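Local coordinates for alanine racemase (Enterococcus faecalis, PDB 3E6E), which belongs to the alanine racemase family, joining an N-terminal TIM-type barrel to a C-terminal beta domain in a two-subunit assembly that holds DCS, at residues Thr105-Gln109 / Arg139-Leu143; Val133-Met137 / Gln184-Phe188. The protein carries 1 engineered substitution. All blocks are in the same frame, centred on the assembly; numbering follows the deposited sequence.

Overall arrangement
Contacts 1 and 2 both lie in the TIM-type barrel and share one loop, which runs from strand 129-132 to helix 145-158. Contact 1 sets the later part of the loop, 139-143, against the end of strand 103-106; contact 2 lays the earlier part, 133-137, on helix 179-193, so their segments alternate along the chain. Their centres are about 12 Å apart, and F142 O probably accepts a hydrogen bond from D134 N. Both are largely buried and border the second subunit. The first packs apolar side chains against peptides, while R139, beside it, reaches DCS; the second mixes apolar packing with an Asx turn and a weak water bridge.

Contact 1. Residues Thr105-Gln109 / Arg139-Leu143; sequences TVATQ and RIGFL. With DCS (D-[3-hydroxy-2-methyl-5-phosphonooxymethyl-pyridin-4-ylmethyl]-N,O-cycloserylamide), chain D.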
# COMPACT_ATOMS: atom_id res chain seq x y z
N THR A 105 -23.35 11.63 3.83
CA THR A 105 -24.19 10.48 4.06
C THR A 105 -24.61 10.54 5.51
O THR A 105 -23.88 11.04 6.34
CB THR A 105 -23.42 9.17 3.78
OG1 THR A 105 -22.98 9.17 2.42
CG2 THR A 105 -24.31 7.96 4.03
N VAL A 106 -25.81 10.05 5.80
CA VAL A 106 -26.30 10.04 7.17
C VAL A 106 -27.04 8.72 7.38
O VAL A 106 -27.94 8.38 6.62
CB VAL A 106 -27.25 11.25 7.44
CG1 VAL A 106 -28.17 11.47 6.28
CG2 VAL A 106 -28.07 10.99 8.69
N ALA A 107 -26.63 7.97 8.40
CA ALA A 107 -27.23 6.67 8.65
C ALA A 107 -27.88 6.51 10.02
O ALA A 107 -28.14 5.39 10.47
CB ALA A 107 -26.19 5.58 8.45
N THR A 108 -28.14 7.62 10.70
CA THR A 108 -28.78 7.58 12.00
C THR A 108 -29.53 8.86 12.32
O THR A 108 -29.21 9.93 11.82
CB THR A 108 -27.77 7.30 13.12
OG1 THR A 108 -26.58 8.06 12.90
CG2 THR A 108 -27.44 5.81 13.19
N GLN A 109 -30.54 8.75 13.18
CA GLN A 109 -31.36 9.89 13.59
C GLN A 109 -30.54 10.73 14.54
O GLN A 109 -30.51 11.95 14.43
CB GLN A 109 -32.63 9.39 14.29
CG GLN A 109 -33.67 10.45 14.65
CD GLN A 109 -34.23 11.16 13.43
OE1 GLN A 109 -34.74 10.52 12.50
NE2 GLN A 109 -34.15 12.49 13.43
N ARG A 139 -23.34 -2.64 6.60
CA ARG A 139 -22.24 -1.80 7.04
C ARG A 139 -22.75 -0.51 7.70
O ARG A 139 -22.35 -0.20 8.82
CB ARG A 139 -21.32 -1.46 5.86
CG ARG A 139 -22.05 -0.81 4.71
CD ARG A 139 -21.16 0.18 4.02
NE ARG A 139 -20.01 -0.46 3.39
CZ ARG A 139 -19.61 -0.16 2.16
NH1 ARG A 139 -20.27 0.75 1.45
NH2 ARG A 139 -18.57 -0.79 1.62
N ILE A 140 -23.62 0.24 7.02
CA ILE A 140 -24.19 1.47 7.57
C ILE A 140 -25.56 1.76 6.96
O ILE A 140 -25.86 1.29 5.86
CB ILE A 140 -23.35 2.73 7.29
CG1 ILE A 140 -23.14 2.89 5.78
CG2 ILE A 140 -22.05 2.69 8.07
CD1 ILE A 140 -22.61 4.25 5.37
N GLY A 141 -26.37 2.53 7.68
CA GLY A 141 -27.69 2.89 7.18
C GLY A 141 -28.86 2.51 8.05
O GLY A 141 -28.73 1.71 8.98
N PHE A 142 -30.02 3.10 7.74
CA PHE A 142 -31.25 2.83 8.48
C PHE A 142 -31.75 1.46 8.08
O PHE A 142 -31.82 1.14 6.89
CB PHE A 142 -32.33 3.87 8.14
CG PHE A 142 -31.97 5.28 8.51
CD1 PHE A 142 -31.61 6.20 7.54
CD2 PHE A 142 -31.95 5.67 9.85
CE1 PHE A 142 -31.23 7.50 7.89
CE2 PHE A 142 -31.57 6.96 10.21
CZ PHE A 142 -31.21 7.88 9.23
N LEU A 143 -32.10 0.65 9.08
CA LEU A 143 -32.58 -0.70 8.84
C LEU A 143 -34.04 -0.84 8.38
O LEU A 143 -34.34 -1.69 7.54
CB LEU A 143 -32.35 -1.57 10.08
CG LEU A 143 -30.89 -1.98 10.36
CD1 LEU A 143 -30.01 -0.75 10.49
CD2 LEU A 143 -30.83 -2.79 11.63
N1 DCS D . -21.29 3.15 -3.81
C2 DCS D . -20.84 2.90 -2.47
C2A DCS D . -21.70 3.25 -1.27
C3 DCS D . -19.58 2.30 -2.31
O3 DCS D . -19.09 2.03 -1.09
C4 DCS D . -18.81 1.98 -3.50
C4A DCS D . -17.45 1.33 -3.34
C5 DCS D . -19.36 2.28 -4.82
C6 DCS D . -20.57 2.86 -4.94
C5A DCS D . -18.63 1.98 -6.11
O4P DCS D . -18.54 0.56 -6.26
P DCS D . -17.84 -0.19 -7.48
O1P DCS D . -18.58 0.19 -8.67
O2P DCS D . -16.44 0.21 -7.54
O3P DCS D . -17.97 -1.62 -7.23
N DCS D . -17.57 0.02 -2.58
CA DCS D . -16.45 -0.77 -2.31
C DCS D . -15.80 -0.88 -1.05
O DCS D . -16.14 -0.21 0.09
ND DCS D . -14.81 -1.74 -1.16
OG DCS D . -14.78 -2.20 -2.46
CB DCS D . -15.77 -1.61 -3.15
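A107 and G141 bring the two backbones together, their CA atoms 4.1 Å apart, with 105-109 and 140-142 running at 47° to each other. The methyl of A107 lies against the peptide of the loop, its CB 3.2 Å from G141 N, and a small side chain suits so close an approach. G141 turns at a positive phi that glycine tolerates far better than other residues. Beside it the branched I140 meets the same methyl, with A107 CB 4.2 Å from I140 CB, while its CD1 extends toward CG2 of T105.

F142 supplies the broad surface of the contact. With CG turned opposite the carbonyl carbon (chi1 -62°), the ring lies over the peptides that follow strand 103-106. A107 C sits 3.6 Å above one face, nearer the ring's margin than its centre. At the edge, Q109 N lies near the ring plane, and T108 CA comes obliquely to within 3.4 Å of F142 CE2. A flat ring thus follows the peptides leading into helix 109-117, and T148 and A151 of helix 145-158 also touch it. In this (beta/alpha)8 barrel, the contact joins the loops at the C-terminal ends of two adjacent parallel strands, 103-106 and 129-132, the end where the ligand pocket lies.

R139 takes no part in this packing and reaches into that pocket. Bent at chi2 and chi3, its long chain delivers the guanidinium edge to DCS: R139 NH1 donates to DCS O3 at 3.1 Å and 160°, and R139 NH2 makes a weak bond to DCS O at 2.9 Å. Arginine suits this place because two donors on one rigid group reach two oxygens, one weakly. Its own carbonyl accepts from T281 of the second subunit.

Contact 2. Residues Val133-Met137 / Gln184-Phe188; sequences VDTGM and QAGRF
T135 and Q184 mark the nearest approach of the loop 133-137 to helix 179-193, with their CA atoms 5.1 Å apart. T135 presses into the helix surface over one turn: its CB rests on CB of R187, and its methyl CG2 faces the backbone N and CB of F188. Threonine suits the place by having two kinds of branch, since the hydroxyl bonds to T168 while the methyl packs on the helix. V133 adds a second apolar touch, its CG1 meeting F188 CE1 at 3.4 Å in the plane of the ring, at the edge. F188 holds its ring anti to the backbone N (chi1 -170°), which brings that edge to the valine.

G136 lets Q184 come in close, CG of Q184 lying 3.6 Å from G136 CA, where a side chain would collide with it; the positive phi also calls for glycine. The turn is fixed by D134: G136 N donates to D134 OD1 at 2.7 Å and 177°, meeting the oxygen nearly along its C-O bond, which makes an Asx turn. Within the TIM-type barrel, the loop leaving strand 129-132 here rests on the helix that follows the neighbouring parallel strand, 165-167.

R187 stretches its methylenes past the loop, CD lying 3.2 Å from T135 O. The extended chain, from CG to NE, brings the guanidinium alongside the T135-G136 peptide, where a water joins the segments by two weak bonds, donating to D134 O at 2.8 Å and accepting from R187 NH1 at 3.0 Å. The stronger partner of this charge is E263 of the second subunit, which forms a salt bridge with NH2. Further along the loop, M137 packs on C313 of the second subunit, its side chain about 6 Å from DCS.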
# COMPACT_ATOMS: atom_id res chain seq x y z
N VAL A 133 -29.98 3.90 3.53
CA VAL A 133 -30.76 2.85 4.18
C VAL A 133 -30.07 1.50 3.94
O VAL A 133 -29.72 1.16 2.81
CB VAL A 133 -32.22 2.85 3.64
CG1 VAL A 133 -32.25 3.24 2.19
CG2 VAL A 133 -32.84 1.48 3.82
N ASP A 134 -29.84 0.75 5.01
CA ASP A 134 -29.20 -0.55 4.90
C ASP A 134 -30.29 -1.50 4.51
O ASP A 134 -31.33 -1.52 5.15
CB ASP A 134 -28.62 -1.01 6.23
CG ASP A 134 -27.97 -2.39 6.14
OD1 ASP A 134 -28.20 -3.12 5.14
OD2 ASP A 134 -27.25 -2.76 7.09
N THR A 135 -30.03 -2.30 3.47
CA THR A 135 -31.01 -3.23 2.95
C THR A 135 -30.44 -4.63 2.79
O THR A 135 -31.09 -5.54 2.28
CB THR A 135 -31.52 -2.72 1.59
OG1 THR A 135 -30.41 -2.56 0.69
CG2 THR A 135 -32.20 -1.37 1.77
N GLY A 136 -29.19 -4.80 3.22
CA GLY A 136 -28.32 -5.83 2.68
C GLY A 136 -26.89 -5.36 2.53
O GLY A 136 -26.62 -4.32 1.93
N MET A 137 -25.96 -6.13 3.09
CA MET A 137 -24.55 -5.79 3.04
C MET A 137 -24.04 -5.33 4.40
O MET A 137 -22.87 -5.50 4.73
CB MET A 137 -24.29 -4.71 1.98
CG MET A 137 -23.02 -3.90 2.21
SD MET A 137 -21.64 -4.50 1.22
CE MET A 137 -20.29 -3.56 1.94
N GLN A 184 -32.53 -7.28 -1.59
CA GLN A 184 -32.18 -5.90 -1.26
C GLN A 184 -33.06 -4.94 -2.03
O GLN A 184 -33.55 -3.97 -1.48
CB GLN A 184 -30.70 -5.61 -1.55
CG GLN A 184 -29.75 -6.30 -0.58
CD GLN A 184 -28.32 -5.83 -0.72
OE1 GLN A 184 -28.01 -4.67 -0.44
NE2 GLN A 184 -27.44 -6.72 -1.16
N ALA A 185 -33.26 -5.21 -3.31
CA ALA A 185 -34.10 -4.36 -4.13
C ALA A 185 -35.49 -4.25 -3.48
O ALA A 185 -36.07 -3.17 -3.38
CB ALA A 185 -34.21 -4.92 -5.53
N GLY A 186 -36.00 -5.40 -3.02
CA GLY A 186 -37.29 -5.42 -2.37
C GLY A 186 -37.34 -4.49 -1.17
O GLY A 186 -38.16 -3.58 -1.13
N ARG A 187 -36.46 -4.71 -0.20
CA ARG A 187 -36.41 -3.89 1.00
C ARG A 187 -36.30 -2.40 0.67
O ARG A 187 -36.83 -1.56 1.40
CB ARG A 187 -35.23 -4.29 1.89
CG ARG A 187 -35.32 -5.68 2.53
CD ARG A 187 -34.10 -5.95 3.43
NE ARG A 187 -34.09 -7.30 3.99
CZ ARG A 187 -33.14 -7.77 4.80
NH1 ARG A 187 -32.11 -7.01 5.14
NH2 ARG A 187 -33.23 -9.01 5.28
N PHE A 188 -35.62 -2.07 -0.42
CA PHE A 188 -35.46 -0.66 -0.78
C PHE A 188 -36.72 -0.14 -1.43
O PHE A 188 -36.92 1.08 -1.53
CB PHE A 188 -34.28 -0.46 -1.72
CG PHE A 188 -33.93 0.98 -1.94
CD1 PHE A 188 -33.43 1.76 -0.90
CD2 PHE A 188 -34.13 1.58 -3.18
CE1 PHE A 188 -33.14 3.10 -1.09
CE2 PHE A 188 -33.84 2.91 -3.37
CZ PHE A 188 -33.35 3.68 -2.34
O HOH W 1 -31.13 -4.22 5.80